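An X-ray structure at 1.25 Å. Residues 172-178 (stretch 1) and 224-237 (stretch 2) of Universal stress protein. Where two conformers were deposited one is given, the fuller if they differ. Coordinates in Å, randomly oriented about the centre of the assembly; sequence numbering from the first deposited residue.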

ATOM      1  N   LEU A 172       4.569 -13.059  -8.147  1.00 13.71           N
ATOM      2  CA  LEU A 172       4.730 -11.627  -8.461  1.00 12.79           C
ATOM      3  C   LEU A 172       4.496 -11.374  -9.955  1.00 12.63           C
ATOM      4  O   LEU A 172       5.027 -12.115 -10.798  1.00 14.77           O
ATOM      5  CB  LEU A 172       6.143 -11.219  -8.042  1.00 13.61           C
ATOM      6  CG  LEU A 172       6.546  -9.785  -8.366  1.00 14.94           C
ATOM      7  CD1 LEU A 172       5.663  -8.800  -7.625  1.00 15.42           C
ATOM      8  CD2 LEU A 172       8.018  -9.562  -8.042  1.00 17.15           C
ATOM      9  N   HIS A 173       3.750 -10.319 -10.250  1.00 11.49           N
ATOM     10  CA  HIS A 173       3.369  -9.875 -11.607  1.00 11.81           C
ATOM     11  C   HIS A 173       3.592  -8.365 -11.680  1.00 11.56           C
ATOM     12  O   HIS A 173       3.473  -7.695 -10.636  1.00 11.50           O
ATOM     13  CB  HIS A 173       1.921 -10.321 -11.898  1.00 14.26           C
ATOM     14  CG  HIS A 173       1.671 -11.767 -11.553  1.00 17.31           C
ATOM     15  ND1 HIS A 173       1.650 -12.782 -12.496  1.00 21.73           N
ATOM     16  CD2 HIS A 173       1.505 -12.372 -10.350  1.00 19.05           C
ATOM     17  CE1 HIS A 173       1.455 -13.939 -11.896  1.00 19.69           C
ATOM     18  NE2 HIS A 173       1.371 -13.716 -10.568  1.00 20.72           N
ATOM     19  N   VAL A 174       3.876  -7.853 -12.870  1.00 11.75           N
ATOM     20  CA  VAL A 174       4.106  -6.397 -13.062  1.00 11.70           C
ATOM     21  C   VAL A 174       3.237  -5.884 -14.210  1.00 12.23           C
ATOM     22  O   VAL A 174       3.172  -6.548 -15.242  1.00 14.06           O
ATOM     23  CB  VAL A 174       5.589  -6.116 -13.355  1.00 14.23           C
ATOM     24  CG1 VAL A 174       5.846  -4.635 -13.582  1.00 15.20           C
ATOM     25  CG2 VAL A 174       6.488  -6.658 -12.259  1.00 16.79           C
ATOM     26  N   ILE A 175       2.586  -4.742 -14.008  1.00 12.33           N
ATOM     27  CA  ILE A 175       1.833  -4.050 -15.092  1.00 13.14           C
ATOM     28  C   ILE A 175       2.549  -2.727 -15.363  1.00 13.77           C
ATOM     29  O   ILE A 175       2.784  -1.943 -14.418  1.00 14.55           O
ATOM     30  CB  ILE A 175       0.331  -3.851 -14.773  1.00 14.35           C
ATOM     31  CG1 ILE A 175      -0.407  -3.057 -15.866  1.00 16.27           C
ATOM     32  CG2 ILE A 175       0.138  -3.198 -13.421  1.00 13.73           C
ATOM     33  CD1 ILE A 175      -0.355  -3.655 -17.242  1.00 17.97           C
ATOM     34  N   SER A 176       2.934  -2.550 -16.619  1.00 14.42           N
ATOM     35  CA  SER A 176       3.523  -1.286 -17.103  1.00 15.96           C
ATOM     36  C   SER A 176       2.534  -0.693 -18.094  1.00 17.63           C
ATOM     37  O   SER A 176       2.290  -1.325 -19.128  1.00 20.23           O
ATOM     38  CB  SER A 176       4.871  -1.486 -17.739  1.00 17.83           C
ATOM     39  OG  SER A 176       5.408  -0.244 -18.171  1.00 22.24           O
ATOM     40  N   ALA A 177       1.946   0.437 -17.739  1.00 19.71           N
ATOM     41  CA  ALA A 177       0.968   1.110 -18.612  1.00 22.72           C
ATOM     42  C   ALA A 177       1.610   2.405 -19.084  1.00 29.15           C
ATOM     43  O   ALA A 177       1.889   3.285 -18.241  1.00 30.51           O
ATOM     44  CB  ALA A 177      -0.329   1.335 -17.881  1.00 23.69           C
ATOM     45  N   HIS A 178       1.892   2.455 -20.380  1.00 28.30           N
ATOM     46  CA  HIS A 178       2.550   3.611 -21.033  1.00 33.35           C
ATOM     47  C   HIS A 178       1.523   4.310 -21.921  1.00 33.36           C
ATOM     48  O   HIS A 178       0.809   3.646 -22.671  1.00 35.92           O
ATOM     49  CB  HIS A 178       3.782   3.102 -21.792  1.00 34.96           C
ATOM     50  CG  HIS A 178       4.667   4.180 -22.306  1.00 40.73           C
ATOM     51  ND1 HIS A 178       5.548   4.855 -21.486  1.00 44.32           N
ATOM     52  CD2 HIS A 178       4.835   4.681 -23.548  1.00 43.88           C
ATOM     53  CE1 HIS A 178       6.209   5.745 -22.201  1.00 47.55           C
ATOM     54  NE2 HIS A 178       5.789   5.655 -23.470  1.00 50.69           N
ATOM     55  N   PRO A 224      -4.473   4.094 -21.167  1.00 20.15           N
ATOM     56  CA  PRO A 224      -4.575   4.835 -19.910  1.00 21.48           C
ATOM     57  C   PRO A 224      -4.234   3.962 -18.685  1.00 18.96           C
ATOM     58  O   PRO A 224      -4.863   2.947 -18.495  1.00 18.20           O
ATOM     59  CB  PRO A 224      -6.040   5.313 -19.887  1.00 25.10           C
ATOM     60  CG  PRO A 224      -6.604   5.009 -21.265  1.00 25.77           C
ATOM     61  CD  PRO A 224      -5.770   3.881 -21.823  1.00 22.36           C
ATOM     62  N   ALA A 225      -3.245   4.367 -17.881  1.00 17.99           N
ATOM     63  CA  ALA A 225      -2.839   3.565 -16.696  1.00 16.17           C
ATOM     64  C   ALA A 225      -4.004   3.419 -15.712  1.00 13.75           C
ATOM     65  O   ALA A 225      -4.106   2.365 -15.045  1.00 13.54           O
ATOM     66  CB  ALA A 225      -1.643   4.192 -16.020  1.00 17.50           C
ATOM     67  N   ASP A 226      -4.862   4.432 -15.642  1.00 13.78           N
ATOM     68  CA  ASP A 226      -6.010   4.413 -14.696  1.00 13.67           C
ATOM     69  C   ASP A 226      -6.985   3.283 -15.058  1.00 13.43           C
ATOM     70  O   ASP A 226      -7.779   2.888 -14.194  1.00 14.88           O
ATOM     71  CB  ASP A 226      -6.731   5.762 -14.635  1.00 15.83           C
ATOM     72  CG  ASP A 226      -7.373   6.204 -15.940  1.00 23.21           C
ATOM     73  OD1 ASP A 226      -6.745   6.018 -16.985  1.00 29.73           O
ATOM     74  OD2 ASP A 226      -8.495   6.747 -15.892  1.00 33.99           O
ATOM     75  N   VAL A 227      -7.005   2.795 -16.304  0.50 13.66           N
ATOM     76  CA  VAL A 227      -7.913   1.635 -16.583  0.50 13.45           C
ATOM     77  C   VAL A 227      -7.066   0.369 -16.772  0.50 12.30           C
ATOM     78  O   VAL A 227      -7.565  -0.733 -16.465  0.50 12.93           O
ATOM     79  CB  VAL A 227      -8.843   1.876 -17.791  0.50 14.93           C
ATOM     80  CG1 VAL A 227      -9.683   3.126 -17.590  0.50 15.88           C
ATOM     81  CG2 VAL A 227      -8.077   1.943 -19.105  0.50 16.42           C
ATOM     82  N   LEU A 228      -5.814   0.513 -17.200  0.50 11.87           N
ATOM     83  CA  LEU A 228      -5.000  -0.704 -17.459  0.50 11.98           C
ATOM     84  C   LEU A 228      -4.607  -1.393 -16.149  0.50 11.48           C
ATOM     85  O   LEU A 228      -4.631  -2.639 -16.115  0.50 11.68           O
ATOM     86  CB  LEU A 228      -3.766  -0.328 -18.280  0.50 13.17           C
ATOM     87  CG  LEU A 228      -4.050   0.100 -19.718  0.50 15.25           C
ATOM     88  CD1 LEU A 228      -2.771   0.505 -20.430  0.50 18.68           C
ATOM     89  CD2 LEU A 228      -4.762  -1.003 -20.485  0.50 15.95           C
ATOM     90  N   ILE A 229      -4.295  -0.625 -15.106  1.00 10.89           N
ATOM     91  CA  ILE A 229      -3.866  -1.237 -13.815  1.00 10.39           C
ATOM     92  C   ILE A 229      -5.028  -2.057 -13.256  1.00  9.96           C
ATOM     93  O   ILE A 229      -4.853  -3.238 -12.953  1.00 10.32           O
ATOM     94  CB  ILE A 229      -3.274  -0.200 -12.846  1.00 11.14           C
ATOM     95  CG1 ILE A 229      -1.946   0.353 -13.380  1.00 11.73           C
ATOM     96  CG2 ILE A 229      -3.134  -0.788 -11.449  1.00 11.90           C
ATOM     97  CD1 ILE A 229      -1.498   1.630 -12.722  1.00 13.05           C
ATOM     98  N   PRO A 230      -6.257  -1.510 -13.106  1.00 10.27           N
ATOM     99  CA  PRO A 230      -7.356  -2.340 -12.616  1.00 10.90           C
ATOM    100  C   PRO A 230      -7.703  -3.521 -13.544  1.00 10.40           C
ATOM    101  O   PRO A 230      -8.095  -4.573 -13.064  1.00 10.74           O
ATOM    102  CB  PRO A 230      -8.523  -1.354 -12.469  1.00 13.02           C
ATOM    103  CG  PRO A 230      -7.853  -0.011 -12.306  1.00 13.89           C
ATOM    104  CD  PRO A 230      -6.616  -0.082 -13.176  1.00 11.50           C
ATOM    105  N   ARG A 231      -7.573  -3.356 -14.861  0.65 10.83           N
ATOM    106  CA  ARG A 231      -7.905  -4.515 -15.735  0.65 11.58           C
ATOM    107  C   ARG A 231      -6.954  -5.676 -15.444  0.65 10.31           C
ATOM    108  O   ARG A 231      -7.392  -6.843 -15.402  0.65 10.79           O
ATOM    109  CB  ARG A 231      -7.792  -4.159 -17.215  0.65 12.96           C
ATOM    110  CG  ARG A 231      -8.909  -3.269 -17.720  0.65 13.12           C
ATOM    111  CD  ARG A 231      -8.615  -2.892 -19.151  0.65 13.66           C
ATOM    112  NE  ARG A 231      -9.532  -1.902 -19.666  0.65 14.26           N
ATOM    113  CZ  ARG A 231      -9.399  -1.344 -20.873  0.65 15.02           C
ATOM    114  NH1 ARG A 231      -8.363  -1.666 -21.628  0.65 16.50           N
ATOM    115  NH2 ARG A 231     -10.267  -0.452 -21.307  0.65 16.44           N
ATOM    116  N   THR A 232      -5.671  -5.369 -15.295  1.00 11.25           N
ATOM    117  CA  THR A 232      -4.703  -6.460 -15.050  1.00 11.38           C
ATOM    118  C   THR A 232      -4.963  -7.072 -13.677  1.00 10.28           C
ATOM    119  O   THR A 232      -4.904  -8.299 -13.548  1.00 11.06           O
ATOM    120  CB  THR A 232      -3.278  -5.942 -15.225  1.00 12.58           C
ATOM    121  OG1 THR A 232      -3.171  -5.398 -16.539  1.00 16.86           O
ATOM    122  CG2 THR A 232      -2.253  -7.025 -14.998  1.00 12.66           C
ATOM    123  N   ALA A 233      -5.245  -6.243 -12.677  1.00 10.34           N
ATOM    124  CA  ALA A 233      -5.536  -6.785 -11.337  1.00 10.99           C
ATOM    125  C   ALA A 233      -6.738  -7.720 -11.406  1.00 11.26           C
ATOM    126  O   ALA A 233      -6.708  -8.796 -10.794  1.00 12.42           O
ATOM    127  CB  ALA A 233      -5.786  -5.662 -10.357  1.00 10.82           C
ATOM    128  N   GLN A 234      -7.761  -7.324 -12.153  1.00 11.30           N
ATOM    129  CA  GLN A 234      -8.988  -8.149 -12.224  1.00 12.48           C
ATOM    130  C   GLN A 234      -8.693  -9.458 -12.976  1.00 12.28           C
ATOM    131  O   GLN A 234      -9.115 -10.534 -12.517  1.00 14.56           O
ATOM    132  CB  GLN A 234     -10.103  -7.365 -12.915  1.00 13.94           C
ATOM    133  CG  GLN A 234     -11.425  -8.108 -12.917  1.00 17.50           C
ATOM    134  CD  GLN A 234     -12.001  -8.263 -11.534  1.00 21.71           C
ATOM    135  OE1 GLN A 234     -12.267  -9.374 -11.080  1.00 29.10           O
ATOM    136  NE2 GLN A 234     -12.144  -7.146 -10.838  1.00 25.25           N
ATOM    137  N   LYS A 235      -7.965  -9.379 -14.088  1.00 12.58           N
ATOM    138  CA  LYS A 235      -7.674 -10.590 -14.901  1.00 14.10           C
ATOM    139  C   LYS A 235      -6.840 -11.587 -14.085  1.00 13.69           C
ATOM    140  O   LYS A 235      -7.089 -12.797 -14.182  1.00 15.38           O
ATOM    141  CB  LYS A 235      -6.966 -10.186 -16.199  1.00 16.61           C
ATOM    142  CG  LYS A 235      -6.606 -11.341 -17.126  1.00 20.84           C
ATOM    143  CD  LYS A 235      -7.795 -12.145 -17.622  1.00 24.44           C
ATOM    144  CE  LYS A 235      -7.392 -13.310 -18.501  1.00 31.56           C
ATOM    145  NZ  LYS A 235      -8.579 -13.996 -19.052  1.00 36.91           N
ATOM    146  N   LEU A 236      -5.893 -11.096 -13.291  1.00 12.88           N
ATOM    147  CA  LEU A 236      -5.026 -11.963 -12.445  1.00 13.61           C
ATOM    148  C   LEU A 236      -5.727 -12.330 -11.132  1.00 13.91           C
ATOM    149  O   LEU A 236      -5.170 -13.143 -10.379  1.00 16.21           O
ATOM    150  CB  LEU A 236      -3.736 -11.213 -12.101  1.00 13.69           C
ATOM    151  CG  LEU A 236      -2.789 -10.925 -13.259  1.00 15.67           C
ATOM    152  CD1 LEU A 236      -1.637 -10.044 -12.796  1.00 16.68           C
ATOM    153  CD2 LEU A 236      -2.262 -12.213 -13.878  1.00 18.75           C
ATOM    154  N   ASP A 237      -6.867 -11.702 -10.836  1.00 13.76           N
ATOM    155  CA  ASP A 237      -7.504 -11.858  -9.499  1.00 14.74           C
ATOM    156  C   ASP A 237      -6.444 -11.507  -8.436  1.00 13.02           C
ATOM    157  O   ASP A 237      -6.349 -12.210  -7.410  1.00 14.08           O
ATOM    158  CB  ASP A 237      -8.103 -13.252  -9.301  1.00 16.96           C
ATOM    159  CG  ASP A 237      -9.113 -13.347  -8.170  1.00 22.34           C
ATOM    160  OD1 ASP A 237      -9.645 -12.297  -7.759  1.00 24.60           O
ATOM    161  OD2 ASP A 237      -9.386 -14.483  -7.729  1.00 28.81           O
TER

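This is a strand-on-helix contact made by packing, mostly of side chains: an antiparallel pair, largely apolar, with no hydrogen bond crossing from one stretch to the other. The strand 172-178 and the helix 225-236 run at 159° between their N-to-C directions, and their axes approach to 8.2 Å. The spacing is not uniform. CA of Ala177 lies 4.9 Å from CA of Ala225, CA of Ile175 lies 6.5 Å from CA of Ile229, and CA of His173 lies 8.7 Å from CA of Leu236, so the gap widens toward the helix C-terminus.

Side-chain size follows that gap. At the narrow end two alanines meet, Ala177 CB to Ala225 CB at 3.7 Å, and the methyl of Ala177 also touches Leu228, CB to CD1 at 3.6 Å. In the middle, Ile175 buries the most surface of any residue here. With chi1 t and chi2 p, it sets CG2 4.1 Å from Ile229 CG1 and CD1 3.4 Å from Thr232 OG1, the latter a van der Waals contact, since a methyl carbon offers a hydroxyl no conventional hydrogen bond. At the wide end Leu236 spans the space, its CD1 3.7 Å from His173 CB.

Alternation supplies the strand's half of the rule: His173, Ile175 and Ala177 point toward the helix, while Val174 and Ser176 point away. On the helix, Leu228, Thr232 and Leu236 recur every four residues and all point toward the strand, with Ala225 and Ile229 directed sideways beside them. Most of the helix's backbone bonds are made within it, for example Thr232 N to Leu228 O at 3.0 Å. Pro230 lacks an amide hydrogen and marks a kink, but its side chain stays off the strand. Past Leu236, Asp237 takes positive phi and closes the helix in a Schellman motif.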